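Local coordinates for uncharacterized protein (Helicobacter pylori, PDB 4O5J) that probably mediates adhesion of the bacterium to host surfaces by binding sialic acid-bearing glycans through its extracellular domain, at residues 83-88 with 344-349; 72-75 with 81-84; 31-36 with 389-394; 51-56 with 368-373; 206-211 with 241-246. All coordinates share one frame; numbering follows the deposited sequence.

Overall arrangement
Along helix 343-396 come contact 1, then contact 4, then contact 3. Contacts 3 and 4 pair it with helix 29-54, contact 1 with helix 82-101. Centre to centre, contact 3 lies about 29 Å from contact 4, 53 Å from contact 1 and 60 Å from contact 5. Contact 2, joining helices 57-76 and 82-101, shares Ile-83 and Phe-84 with contact 1, centres about 11 Å apart. Contact 5 joins helices 193-209 and 241-268, on the opposite side of the chain's centre from contact 3. Contact 3 closes the widest loop in sequence, with contact 4 inside it and the others within contact 4. The domain is elongated and helical, the two ends of the modelled chain paired at one extremity.

Contact 1: residues 83-88 with 344-349; sequences IFNAVQ and NQEVQT
The chi1 of Asn-85 (171°) sets CG opposite the backbone N and swings the amide across to helix 343-396. On that helix Glu-346 has CG opposite its carbonyl carbon and an extended chain beyond, which carries its carboxylate toward Gln-88. The two helix segments run roughly antiparallel, with 146° between their directions and axes 8.9 Å apart at closest.

The one direct hydrogen bond is made by Asn-85. Its ND2 gives a proton to the main-chain O of Glu-346 at 3.0 Å, and the bond is almost perfectly straight at 179°. The acceptor lies in the amide plane, while the donor is somewhat tilted from the carbonyl plane. The same ND2 touches the methyl CG2 of Thr-349 at 3.6 Å. The two side chains slant past each other.

A water adds a second link on the OD1 side. It donates to Thr-349 OG1 at 3.1 Å and, weakly, to Asn-85 OD1. Thr-349 OG1 in turn donates to Gln-345 O at 2.9 Å, from above the carbonyl plane. The backbone N of Thr-349 reaches that oxygen from the other face.

Glu-346 completes the contact. Its OE2 lies 4.0 Å from Gln-88 CB, and its OE1 is 3.6 Å from Gln-88 O. Gln-88 turns its own OE1 to Gln-163, and its main-chain O accepts from Thr-92.

No touching residue is fully buried. The join is thus polar and partly wet: a single amide holds a backbone carbonyl firmly and a water only weakly. Glu-346 OE1 near Gln-88 O brings two electron-rich oxygens together, which would probably be mildly unfavourable.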
# COMPACT_ATOMS: atom_id res chain seq x y z
N ILE A 83 -4.55 2.75 -6.29
CA ILE A 83 -4.39 1.36 -5.84
C ILE A 83 -3.75 0.49 -6.92
O ILE A 83 -2.96 -0.41 -6.62
CB ILE A 83 -5.72 0.76 -5.36
CG1 ILE A 83 -6.23 1.53 -4.14
CG2 ILE A 83 -5.59 -0.73 -5.02
CD1 ILE A 83 -5.13 1.66 -3.04
N PHE A 84 -4.04 0.75 -8.19
CA PHE A 84 -3.45 -0.07 -9.24
C PHE A 84 -1.96 0.20 -9.27
O PHE A 84 -1.13 -0.71 -9.40
CB PHE A 84 -4.06 0.26 -10.61
CG PHE A 84 -3.46 -0.55 -11.73
CD1 PHE A 84 -3.99 -1.81 -12.06
CD2 PHE A 84 -2.36 -0.07 -12.44
CE1 PHE A 84 -3.41 -2.58 -13.10
CE2 PHE A 84 -1.79 -0.80 -13.47
CZ PHE A 84 -2.33 -2.07 -13.81
N ASN A 85 -1.61 1.48 -9.17
CA ASN A 85 -0.22 1.88 -9.15
C ASN A 85 0.49 1.24 -7.91
O ASN A 85 1.64 0.78 -8.00
CB ASN A 85 -0.06 3.38 -9.14
CG ASN A 85 1.41 3.75 -8.89
OD1 ASN A 85 2.27 3.66 -9.78
ND2 ASN A 85 1.74 4.07 -7.62
N ALA A 86 -0.19 1.22 -6.76
CA ALA A 86 0.37 0.59 -5.57
C ALA A 86 0.63 -0.90 -5.86
O ALA A 86 1.69 -1.45 -5.52
CB ALA A 86 -0.58 0.76 -4.40
N VAL A 87 -0.34 -1.58 -6.49
CA VAL A 87 -0.15 -2.97 -6.85
C VAL A 87 1.09 -3.16 -7.74
O VAL A 87 1.88 -4.08 -7.50
CB VAL A 87 -1.40 -3.53 -7.60
CG1 VAL A 87 -1.11 -4.92 -8.14
CG2 VAL A 87 -2.60 -3.55 -6.66
N GLN A 88 1.27 -2.31 -8.74
CA GLN A 88 2.44 -2.37 -9.59
C GLN A 88 3.72 -2.30 -8.76
O GLN A 88 4.67 -3.11 -8.97
CB GLN A 88 2.44 -1.26 -10.63
CG GLN A 88 1.56 -1.52 -11.85
CD GLN A 88 2.05 -2.71 -12.72
OE1 GLN A 88 3.06 -3.40 -12.44
NE2 GLN A 88 1.33 -2.94 -13.80
N ASN A 344 11.13 2.96 -8.23
CA ASN A 344 11.16 4.15 -7.48
C ASN A 344 10.12 5.20 -7.96
O ASN A 344 9.52 5.91 -7.16
CB ASN A 344 12.56 4.72 -7.40
CG ASN A 344 12.62 5.83 -6.37
OD1 ASN A 344 12.57 7.01 -6.71
ND2 ASN A 344 12.55 5.46 -5.09
N GLN A 345 9.91 5.28 -9.26
CA GLN A 345 8.91 6.18 -9.80
C GLN A 345 7.51 5.75 -9.30
O GLN A 345 6.68 6.58 -8.90
CB GLN A 345 8.97 6.17 -11.33
CG GLN A 345 7.76 6.78 -11.97
CD GLN A 345 7.70 8.30 -11.73
OE1 GLN A 345 8.48 9.05 -12.31
NE2 GLN A 345 6.79 8.76 -10.85
N GLU A 346 7.26 4.45 -9.28
CA GLU A 346 5.95 3.96 -8.82
C GLU A 346 5.73 4.26 -7.34
O GLU A 346 4.62 4.63 -6.91
CB GLU A 346 5.87 2.47 -9.06
CG GLU A 346 5.83 2.15 -10.53
CD GLU A 346 6.03 0.65 -10.80
OE1 GLU A 346 6.36 -0.11 -9.87
OE2 GLU A 346 5.88 0.23 -11.95
N VAL A 347 6.78 4.08 -6.54
CA VAL A 347 6.71 4.37 -5.12
C VAL A 347 6.44 5.87 -4.89
O VAL A 347 5.59 6.25 -4.07
CB VAL A 347 8.01 3.95 -4.40
CG1 VAL A 347 8.04 4.49 -2.95
CG2 VAL A 347 8.14 2.43 -4.44
N GLN A 348 7.14 6.72 -5.65
CA GLN A 348 6.94 8.17 -5.50
C GLN A 348 5.52 8.53 -5.90
O GLN A 348 4.89 9.40 -5.31
CB GLN A 348 7.92 8.94 -6.35
CG GLN A 348 9.37 8.80 -5.85
CD GLN A 348 9.54 9.11 -4.35
OE1 GLN A 348 9.16 10.19 -3.88
NE2 GLN A 348 10.13 8.16 -3.61
N THR A 349 5.00 7.84 -6.90
CA THR A 349 3.60 8.08 -7.30
C THR A 349 2.62 7.79 -6.16
O THR A 349 1.61 8.50 -6.01
CB THR A 349 3.25 7.28 -8.55
OG1 THR A 349 4.08 7.73 -9.63
CG2 THR A 349 1.78 7.40 -8.93
O HOH W 1 4.52 5.39 -11.59

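Contact 2: residues 72-75 with 81-84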
# COMPACT_ATOMS: atom_id res chain seq x y z
N ASN A 72 -14.20 6.09 -9.53
CA ASN A 72 -14.26 5.71 -10.92
C ASN A 72 -12.88 5.45 -11.48
O ASN A 72 -12.65 4.41 -12.09
CB ASN A 72 -14.97 6.80 -11.71
CG ASN A 72 -15.30 6.34 -13.12
OD1 ASN A 72 -16.11 5.44 -13.30
ND2 ASN A 72 -14.64 6.93 -14.12
N ASN A 73 -11.93 6.37 -11.24
CA ASN A 73 -10.56 6.16 -11.68
C ASN A 73 -9.89 5.01 -11.00
O ASN A 73 -9.20 4.19 -11.65
CB ASN A 73 -9.72 7.42 -11.47
CG ASN A 73 -10.08 8.44 -12.45
OD1 ASN A 73 -10.35 8.15 -13.59
ND2 ASN A 73 -10.13 9.63 -12.03
N ASN A 74 -10.06 4.95 -9.68
CA ASN A 74 -9.40 3.92 -8.88
C ASN A 74 -9.81 2.53 -9.34
O ASN A 74 -8.99 1.65 -9.43
CB ASN A 74 -9.73 4.09 -7.38
CG ASN A 74 -8.82 3.28 -6.50
OD1 ASN A 74 -7.57 3.25 -6.71
ND2 ASN A 74 -9.41 2.60 -5.53
N TYR A 75 -11.10 2.36 -9.62
CA TYR A 75 -11.67 1.07 -9.99
C TYR A 75 -11.44 0.69 -11.45
O TYR A 75 -11.19 -0.48 -11.74
CB TYR A 75 -13.15 1.11 -9.69
CG TYR A 75 -13.86 -0.21 -9.82
CD1 TYR A 75 -13.76 -1.19 -8.83
CD2 TYR A 75 -14.66 -0.46 -10.93
CE1 TYR A 75 -14.39 -2.40 -8.96
CE2 TYR A 75 -15.33 -1.66 -11.08
CZ TYR A 75 -15.19 -2.62 -10.09
OH TYR A 75 -15.84 -3.81 -10.22
N SER A 81 -5.17 5.14 -11.39
CA SER A 81 -5.64 4.46 -10.21
C SER A 81 -4.54 4.33 -9.22
O SER A 81 -3.57 3.60 -9.46
CB SER A 81 -6.12 3.05 -10.57
OG SER A 81 -6.26 2.24 -9.43
N PRO A 82 -4.68 5.01 -8.08
CA PRO A 82 -3.66 4.93 -7.02
C PRO A 82 -3.47 3.50 -6.50
O PRO A 82 -2.33 3.07 -6.31
CB PRO A 82 -4.18 5.86 -5.91
CG PRO A 82 -5.06 6.82 -6.64
CD PRO A 82 -5.70 6.03 -7.80
N ILE A 83 -4.55 2.75 -6.29
CA ILE A 83 -4.39 1.36 -5.84
C ILE A 83 -3.75 0.49 -6.92
O ILE A 83 -2.96 -0.41 -6.62
CB ILE A 83 -5.72 0.76 -5.36
CG1 ILE A 83 -6.23 1.53 -4.14
CG2 ILE A 83 -5.59 -0.73 -5.02
CD1 ILE A 83 -5.13 1.66 -3.04
N PHE A 84 -4.04 0.75 -8.19
CA PHE A 84 -3.45 -0.07 -9.24
C PHE A 84 -1.96 0.20 -9.27
O PHE A 84 -1.13 -0.71 -9.40
CB PHE A 84 -4.06 0.26 -10.61
CG PHE A 84 -3.46 -0.55 -11.73
CD1 PHE A 84 -3.99 -1.81 -12.06
CD2 PHE A 84 -2.36 -0.07 -12.44
CE1 PHE A 84 -3.41 -2.58 -13.10
CE2 PHE A 84 -1.79 -0.80 -13.47
CZ PHE A 84 -2.33 -2.07 -13.81
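Asn-74 and Ser-81 bring the two backbones to within 4.0 Å, measured CA to CA. Asn-74 lies near the end of helix 57-76. Ser-81 is the last residue before helix 82-101, and its backbone is still extended (phi -112°, psi 114°).

The oxygen of Ser-81 is the hub. OG lies 2.8 Å from Asn-74 O and 3.2 Å from Asn-74 OD1. Its single proton can serve either of these acceptors. OG also accepts from Phe-84 N at 2.9 Å, so Ser-81 is the N-cap of the second helix. The contact is therefore a helix-loop-helix join in which the end of one helix helps to cap the start of the next.

Asn-74 takes part in that capping. With CG opposite the backbone N (chi1 -166°), its amide extends over the first turn of helix 82-101. OD1 accepts from Ile-83 N at 3.1 Å, and the N-H lies nearly along the C=O axis. Close against this amide, Ile-83 CG1 is 3.4 Å from Asn-74 OD1 and Pro-82 CD is 3.5 Å from the same oxygen. Asn-74 OD1 thus also touches the proline ring and the isoleucine stem.

The other end of the amide is also used: ND2 makes a weak hydrogen bond to Ser-260 OG on helix 241-268. Ile-83 packs against that helix too, while Pro-82 touches Asn-353 and Tyr-357 of helix 343-396.

Contact 3: residues 31-36 with 389-394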
# COMPACT_ATOMS: atom_id res chain seq x y z
N ASN A 31 -11.34 33.56 35.35
CA ASN A 31 -10.67 33.19 34.10
C ASN A 31 -11.16 31.89 33.55
O ASN A 31 -11.28 31.75 32.32
CB ASN A 31 -9.14 33.16 34.22
CG ASN A 31 -8.55 34.54 34.11
OD1 ASN A 31 -9.17 35.45 33.49
ND2 ASN A 31 -7.36 34.74 34.72
N GLU A 32 -11.48 30.95 34.44
CA GLU A 32 -11.97 29.65 34.01
C GLU A 32 -13.34 29.79 33.33
O GLU A 32 -13.64 29.11 32.36
CB GLU A 32 -12.03 28.64 35.17
CG GLU A 32 -13.39 28.64 35.89
CD GLU A 32 -13.48 27.76 37.14
OE1 GLU A 32 -12.53 26.98 37.40
OE2 GLU A 32 -14.51 27.85 37.87
N LYS A 33 -14.17 30.68 33.86
CA LYS A 33 -15.48 30.88 33.28
C LYS A 33 -15.39 31.48 31.89
O LYS A 33 -16.17 31.11 31.00
CB LYS A 33 -16.33 31.73 34.19
CG LYS A 33 -16.78 30.94 35.39
CD LYS A 33 -17.86 31.65 36.13
CE LYS A 33 -18.37 30.70 37.19
NZ LYS A 33 -19.66 31.24 37.62
N TYR A 34 -14.41 32.37 31.70
CA TYR A 34 -14.16 32.96 30.39
C TYR A 34 -13.65 31.91 29.39
O TYR A 34 -14.08 31.89 28.22
CB TYR A 34 -13.19 34.12 30.48
CG TYR A 34 -13.83 35.41 30.84
CD1 TYR A 34 -14.39 36.21 29.86
CD2 TYR A 34 -13.91 35.84 32.16
CE1 TYR A 34 -15.02 37.44 30.17
CE2 TYR A 34 -14.54 37.06 32.48
CZ TYR A 34 -15.08 37.85 31.50
OH TYR A 34 -15.69 39.04 31.83
N GLU A 35 -12.77 31.01 29.86
CA GLU A 35 -12.28 29.92 29.00
C GLU A 35 -13.42 29.00 28.59
O GLU A 35 -13.49 28.57 27.44
CB GLU A 35 -11.25 29.08 29.68
CG GLU A 35 -9.90 29.74 29.68
CD GLU A 35 -8.88 29.07 30.61
OE1 GLU A 35 -7.67 29.31 30.41
OE2 GLU A 35 -9.28 28.32 31.53
N GLN A 36 -14.30 28.74 29.54
CA GLN A 36 -15.43 27.89 29.32
C GLN A 36 -16.39 28.55 28.30
O GLN A 36 -16.80 27.92 27.33
CB GLN A 36 -16.10 27.66 30.63
CG GLN A 36 -16.94 26.43 30.64
CD GLN A 36 -17.40 26.15 32.05
OE1 GLN A 36 -17.52 27.05 32.89
NE2 GLN A 36 -17.65 24.89 32.33
N LYS A 389 -25.13 31.51 26.47
CA LYS A 389 -26.00 32.61 26.90
C LYS A 389 -26.06 32.67 28.43
O LYS A 389 -25.94 33.75 29.03
CB LYS A 389 -27.40 32.41 26.34
CG LYS A 389 -28.36 33.49 26.67
CD LYS A 389 -29.75 33.28 26.05
CE LYS A 389 -30.63 34.32 26.71
NZ LYS A 389 -32.03 34.27 26.26
N THR A 390 -26.18 31.50 29.05
CA THR A 390 -26.24 31.38 30.50
C THR A 390 -24.93 31.84 31.17
O THR A 390 -24.94 32.63 32.12
CB THR A 390 -26.51 29.93 30.88
OG1 THR A 390 -27.85 29.64 30.47
CG2 THR A 390 -26.38 29.71 32.38
N LEU A 391 -23.82 31.30 30.68
CA LEU A 391 -22.50 31.55 31.23
C LEU A 391 -22.16 33.04 31.10
O LEU A 391 -21.64 33.68 32.06
CB LEU A 391 -21.49 30.68 30.48
CG LEU A 391 -20.12 30.63 31.13
CD1 LEU A 391 -20.22 30.53 32.64
CD2 LEU A 391 -19.37 29.45 30.58
N SER A 392 -22.47 33.60 29.93
CA SER A 392 -22.21 35.00 29.66
C SER A 392 -22.96 35.86 30.69
O SER A 392 -22.44 36.88 31.19
CB SER A 392 -22.63 35.36 28.24
OG SER A 392 -22.32 36.72 27.95
N GLU A 393 -24.19 35.45 31.00
CA GLU A 393 -25.00 36.18 31.95
C GLU A 393 -24.46 36.09 33.38
O GLU A 393 -24.45 37.12 34.12
CB GLU A 393 -26.43 35.73 31.88
CG GLU A 393 -27.26 36.31 32.99
CD GLU A 393 -28.74 36.06 32.74
OE1 GLU A 393 -29.14 36.06 31.55
OE2 GLU A 393 -29.48 35.88 33.71
N GLU A 394 -24.01 34.87 33.77
CA GLU A 394 -23.38 34.67 35.08
C GLU A 394 -22.15 35.56 35.24
O GLU A 394 -21.98 36.22 36.27
CB GLU A 394 -22.90 33.25 35.25
CG GLU A 394 -24.02 32.29 35.25
CD GLU A 394 -23.50 30.88 35.21
OE1 GLU A 394 -24.17 30.01 34.58
OE2 GLU A 394 -22.41 30.64 35.82
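Leu-391 points into the gap between the two helices, and Gln-36 lies crosswise to it. One branch of the leucine does the touching. Its CD2 is 3.7 Å from Gln-36 CB and 3.6 Å from the main-chain O of Lys-33. The extended chain of Gln-36 passes over this methyl, with OE1 at 3.8 Å from CD2. The leucine thus meets both an aliphatic stem and the polar end of the same glutamine. The other methyl, CD1, is looser, at 4.4 Å from Lys-33 CB. The torsion that places the fork is chi1 (-168°), with CG opposite the backbone N.

Lys-33 and Glu-394 form the polar half. Both chains are extended beyond CG, and they run nearly perpendicular to each other. Only their ends meet, Lys-33 NZ lying 3.3 Å from Glu-394 OE2. This is a salt bridge, and its hydrogen bond is weak. Both residues are partly exposed, so solvent probably screens the attraction. The buried leucine and the charged pair therefore lie at different depths of the interface, the apolar part inside and the ions outside.

Neighbours extend the apolar part. Leu-391 also touches Leu-37 and Tyr-40 of helix 29-54. On the other helix, Ile-395 is met by Lys-33 and Tyr-34.

The segment axes are 10.0 Å apart at closest, and their directions differ by 154°. This is an antiparallel helix pair near the two ends of the modelled chain, far from its centre, with a buried leucine between the helices and a salt bridge at the margin, consistent with a coiled-coil-like stem.

Contact 4: residues 51-56 with 368-373; sequences IQNANN and ARDVYN
Asn-53 and Ala-54 lie in the last turn of helix 29-54 and meet Asp-370 and Val-371 of helix 343-396. The two helices form an antiparallel helix pair, which also makes contact 3, and here they come very close. The CA atoms of Ala-54 and Val-371 are only 4.5 Å apart. The small alanine side chain makes that approach possible.

Asn-53 and Asp-370 share one first torsion. Both set CG opposite the carbonyl carbon and beside the backbone N (chi1 -74° and -67°). In this way the two flat ends turn to one another across the gap. Asn-53 ND2 donates to Asp-370 OD2 at 3.1 Å, and the partner lies close to the amide plane. The amide and carboxylate planes are 39° apart, so the groups meet at a twist.

Each group has a second partner on the first helix. Asp-370 OD1 accepts from Ser-50 OG, and Asn-53 OD1 accepts from Gln-49 NE2. The carboxylate is thus held through both oxygens, and the amide through both its ends, which fixes the rotation of each. Asp-370 is buried, and these bonds probably help to offset the cost of its charge.

The apolar half sits beside them. Val-371 directs CG2, the branch opposite its carbonyl carbon, toward Ala-54. Its side chain also touches Ala-284 of helix 281-309 and Val-60 of helix 57-76, so several helices converge here. Ala-54 CB touches Leu-374, one turn further along the partner helix.

Ala-54 CB rests on the partner backbone, 3.6 Å from Asp-370 O and 3.9 Å from Val-371 CA.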
# COMPACT_ATOMS: atom_id res chain seq x y z
N ILE A 51 -23.79 22.55 10.19
CA ILE A 51 -25.21 22.59 9.81
C ILE A 51 -25.35 23.33 8.49
O ILE A 51 -26.11 22.94 7.60
CB ILE A 51 -26.05 23.26 10.91
CG1 ILE A 51 -26.01 22.40 12.18
CG2 ILE A 51 -27.50 23.61 10.41
CD1 ILE A 51 -26.75 23.03 13.36
N GLN A 52 -24.65 24.42 8.37
CA GLN A 52 -24.72 25.15 7.12
C GLN A 52 -24.16 24.28 5.95
O GLN A 52 -24.73 24.25 4.86
CB GLN A 52 -24.01 26.49 7.29
CG GLN A 52 -23.89 27.25 6.01
CD GLN A 52 -22.88 28.35 6.10
OE1 GLN A 52 -22.98 29.26 6.96
NE2 GLN A 52 -21.86 28.29 5.20
N ASN A 53 -23.09 23.55 6.22
CA ASN A 53 -22.50 22.67 5.20
C ASN A 53 -23.50 21.62 4.73
O ASN A 53 -23.66 21.42 3.53
CB ASN A 53 -21.27 21.98 5.73
CG ASN A 53 -20.08 22.93 5.83
OD1 ASN A 53 -20.15 24.07 5.41
ND2 ASN A 53 -18.99 22.45 6.41
N ALA A 54 -24.23 21.00 5.67
CA ALA A 54 -25.16 19.94 5.35
C ALA A 54 -26.28 20.52 4.51
O ALA A 54 -26.74 19.88 3.60
CB ALA A 54 -25.71 19.28 6.59
N ASN A 55 -26.67 21.75 4.79
CA ASN A 55 -27.70 22.42 4.00
C ASN A 55 -27.25 23.04 2.68
O ASN A 55 -28.06 23.65 1.97
CB ASN A 55 -28.39 23.48 4.87
CG ASN A 55 -29.19 22.84 5.94
OD1 ASN A 55 -29.70 21.79 5.78
ND2 ASN A 55 -29.26 23.43 7.03
N ASN A 56 -25.97 22.91 2.37
CA ASN A 56 -25.39 23.50 1.18
C ASN A 56 -25.34 22.49 0.04
O ASN A 56 -24.35 21.78 -0.13
CB ASN A 56 -23.98 24.00 1.50
CG ASN A 56 -23.39 24.76 0.35
OD1 ASN A 56 -23.80 24.62 -0.80
ND2 ASN A 56 -22.43 25.57 0.66
N ALA A 368 -19.42 15.09 4.32
CA ALA A 368 -20.26 13.87 4.46
C ALA A 368 -20.63 13.67 5.93
O ALA A 368 -21.78 13.33 6.25
CB ALA A 368 -19.53 12.64 3.94
N ARG A 369 -19.65 13.87 6.83
CA ARG A 369 -19.91 13.73 8.24
C ARG A 369 -20.98 14.73 8.67
O ARG A 369 -21.88 14.41 9.47
CB ARG A 369 -18.61 13.91 9.04
CG ARG A 369 -18.78 13.91 10.56
CD ARG A 369 -17.42 13.72 11.29
NE ARG A 369 -16.37 14.44 10.59
CZ ARG A 369 -15.21 13.88 10.16
NH1 ARG A 369 -14.94 12.57 10.37
NH2 ARG A 369 -14.29 14.62 9.52
N ASP A 370 -20.92 15.95 8.14
CA ASP A 370 -21.91 16.97 8.53
C ASP A 370 -23.31 16.58 8.02
O ASP A 370 -24.32 16.78 8.71
CB ASP A 370 -21.54 18.31 7.95
CG ASP A 370 -20.23 18.91 8.57
OD1 ASP A 370 -19.85 18.53 9.73
OD2 ASP A 370 -19.57 19.77 7.92
N VAL A 371 -23.39 16.08 6.79
CA VAL A 371 -24.68 15.58 6.23
C VAL A 371 -25.20 14.51 7.15
O VAL A 371 -26.36 14.54 7.52
CB VAL A 371 -24.52 15.04 4.80
CG1 VAL A 371 -25.76 14.26 4.31
CG2 VAL A 371 -24.20 16.20 3.86
N TYR A 372 -24.35 13.60 7.58
CA TYR A 372 -24.81 12.55 8.47
C TYR A 372 -25.24 13.04 9.86
O TYR A 372 -26.18 12.51 10.43
CB TYR A 372 -23.73 11.54 8.62
CG TYR A 372 -24.10 10.38 9.52
CD1 TYR A 372 -25.03 9.42 9.12
CD2 TYR A 372 -23.49 10.24 10.76
CE1 TYR A 372 -25.34 8.36 9.95
CE2 TYR A 372 -23.80 9.19 11.60
CZ TYR A 372 -24.68 8.26 11.18
OH TYR A 372 -24.96 7.22 12.04
N ASN A 373 -24.53 14.01 10.42
CA ASN A 373 -24.81 14.51 11.75
C ASN A 373 -25.82 15.66 11.83
O ASN A 373 -26.06 16.19 12.92
CB ASN A 373 -23.51 14.95 12.41
CG ASN A 373 -22.64 13.79 12.72
OD1 ASN A 373 -21.51 13.76 12.35
ND2 ASN A 373 -23.20 12.80 13.35

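Contact 5: residues 206-211 with 241-246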
# COMPACT_ATOMS: atom_id res chain seq x y z
N LEU A 206 6.13 -18.74 1.34
CA LEU A 206 6.96 -19.91 1.20
C LEU A 206 8.40 -19.56 1.58
O LEU A 206 9.09 -20.32 2.29
CB LEU A 206 6.89 -20.45 -0.23
CG LEU A 206 7.67 -21.75 -0.48
CD1 LEU A 206 7.30 -22.79 0.59
CD2 LEU A 206 7.37 -22.27 -1.86
N ILE A 207 8.88 -18.42 1.09
CA ILE A 207 10.22 -17.97 1.46
C ILE A 207 10.37 -17.79 2.98
O ILE A 207 11.37 -18.26 3.60
CB ILE A 207 10.58 -16.66 0.73
CG1 ILE A 207 10.65 -16.93 -0.80
CG2 ILE A 207 11.92 -16.05 1.29
CD1 ILE A 207 10.89 -15.71 -1.66
N ALA A 208 9.38 -17.14 3.60
CA ALA A 208 9.43 -16.89 5.04
C ALA A 208 9.50 -18.21 5.79
O ALA A 208 10.16 -18.31 6.80
CB ALA A 208 8.23 -16.08 5.50
N ASN A 209 8.81 -19.23 5.31
CA ASN A 209 8.66 -20.50 6.05
C ASN A 209 9.78 -21.45 5.77
O ASN A 209 9.90 -22.43 6.43
CB ASN A 209 7.36 -21.19 5.70
CG ASN A 209 6.24 -20.51 6.37
OD1 ASN A 209 6.23 -20.47 7.59
ND2 ASN A 209 5.38 -19.83 5.61
N THR A 210 10.63 -21.16 4.79
CA THR A 210 11.69 -22.06 4.47
C THR A 210 12.94 -21.67 5.26
O THR A 210 13.47 -20.56 5.07
CB THR A 210 12.00 -21.98 2.98
OG1 THR A 210 10.82 -22.33 2.27
CG2 THR A 210 13.12 -22.94 2.62
N LYS A 211 13.40 -22.56 6.14
CA LYS A 211 14.54 -22.27 7.01
C LYS A 211 15.85 -22.35 6.25
O LYS A 211 16.72 -23.15 6.55
CB LYS A 211 14.54 -23.18 8.21
CG LYS A 211 13.40 -22.85 9.09
CD LYS A 211 13.97 -22.30 10.37
CE LYS A 211 15.02 -23.25 11.01
NZ LYS A 211 15.40 -22.87 12.41
N ALA A 241 14.68 -6.20 6.82
CA ALA A 241 13.53 -5.33 6.73
C ALA A 241 12.97 -5.26 5.30
O ALA A 241 11.76 -5.08 5.10
CB ALA A 241 13.87 -3.89 7.27
N VAL A 242 13.84 -5.37 4.30
CA VAL A 242 13.39 -5.27 2.92
C VAL A 242 12.41 -6.42 2.67
O VAL A 242 11.36 -6.21 2.07
CB VAL A 242 14.53 -5.29 1.91
CG1 VAL A 242 15.30 -6.60 1.94
CG2 VAL A 242 13.98 -5.01 0.50
N PHE A 243 12.74 -7.62 3.15
CA PHE A 243 11.86 -8.76 3.02
C PHE A 243 10.57 -8.59 3.84
O PHE A 243 9.45 -8.71 3.29
CB PHE A 243 12.54 -10.04 3.40
CG PHE A 243 11.62 -11.27 3.29
CD1 PHE A 243 11.36 -11.86 2.06
CD2 PHE A 243 10.95 -11.77 4.43
CE1 PHE A 243 10.49 -12.96 1.98
CE2 PHE A 243 10.12 -12.82 4.36
CZ PHE A 243 9.88 -13.44 3.13
N ASN A 244 10.70 -8.33 5.14
CA ASN A 244 9.56 -8.21 5.99
C ASN A 244 8.60 -7.12 5.53
O ASN A 244 7.38 -7.33 5.50
CB ASN A 244 9.99 -7.95 7.42
CG ASN A 244 10.81 -9.10 7.99
OD1 ASN A 244 10.66 -10.25 7.54
ND2 ASN A 244 11.70 -8.80 8.91
N ASN A 245 9.14 -5.94 5.20
CA ASN A 245 8.29 -4.84 4.83
C ASN A 245 7.50 -5.17 3.52
O ASN A 245 6.32 -4.90 3.43
CB ASN A 245 9.10 -3.57 4.64
CG ASN A 245 9.42 -2.90 5.97
OD1 ASN A 245 9.26 -3.49 7.04
ND2 ASN A 245 9.87 -1.65 5.90
N ILE A 246 8.18 -5.71 2.52
CA ILE A 246 7.53 -6.06 1.28
C ILE A 246 6.45 -7.12 1.56
O ILE A 246 5.34 -6.99 1.08
CB ILE A 246 8.52 -6.62 0.23
CG1 ILE A 246 9.47 -5.52 -0.25
CG2 ILE A 246 7.75 -7.21 -0.96
CD1 ILE A 246 10.54 -5.99 -1.27
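Phe-243 reaches from helix 241-268 to Ile-207 and Ala-208 near the end of helix 193-209. Its CB starts toward that helix, and CG sits opposite the backbone N (chi1 179°). This sends the ring out to the other helix, whose nearest CA, that of Ala-208, is 8.7 Å from the CA of Phe-243. CB and CG serve as the stem.

At CD2 the ring has a local neighbour. The oxygen OD1 of Asn-244 lies in the ring plane, at its edge, 3.5 Å from CD2.

The far half of the ring makes the contact. CE1 touches the methyl CG2 of Ile-207 at 3.5 Å and its CB at 3.9 Å. CE2, on the other flank, is 3.9 Å from Ala-208 CB. CZ lies between them, 3.8 Å from both the backbone N of Ala-208 and Ile-207 CG2. The ring end thus rests on two consecutive residues and on the backbone N of Ala-208. The approach is oblique.

Helix 82-101 adds aromatic neighbours. The ring of Phe-243 also meets Phe-97, with planes about 50° apart, and Ile-207 packs on Trp-98 and Tyr-101. Pro-237 touches Ile-207 as well.

A little further on, Thr-210 OG1 donates to Leu-206 O at 2.7 Å, just where the helix gives way to loop. The contact is a small hydrophobic cluster within a helical bundle, in which one long aromatic side chain bridges two helices, while helix 82-101 packs against both.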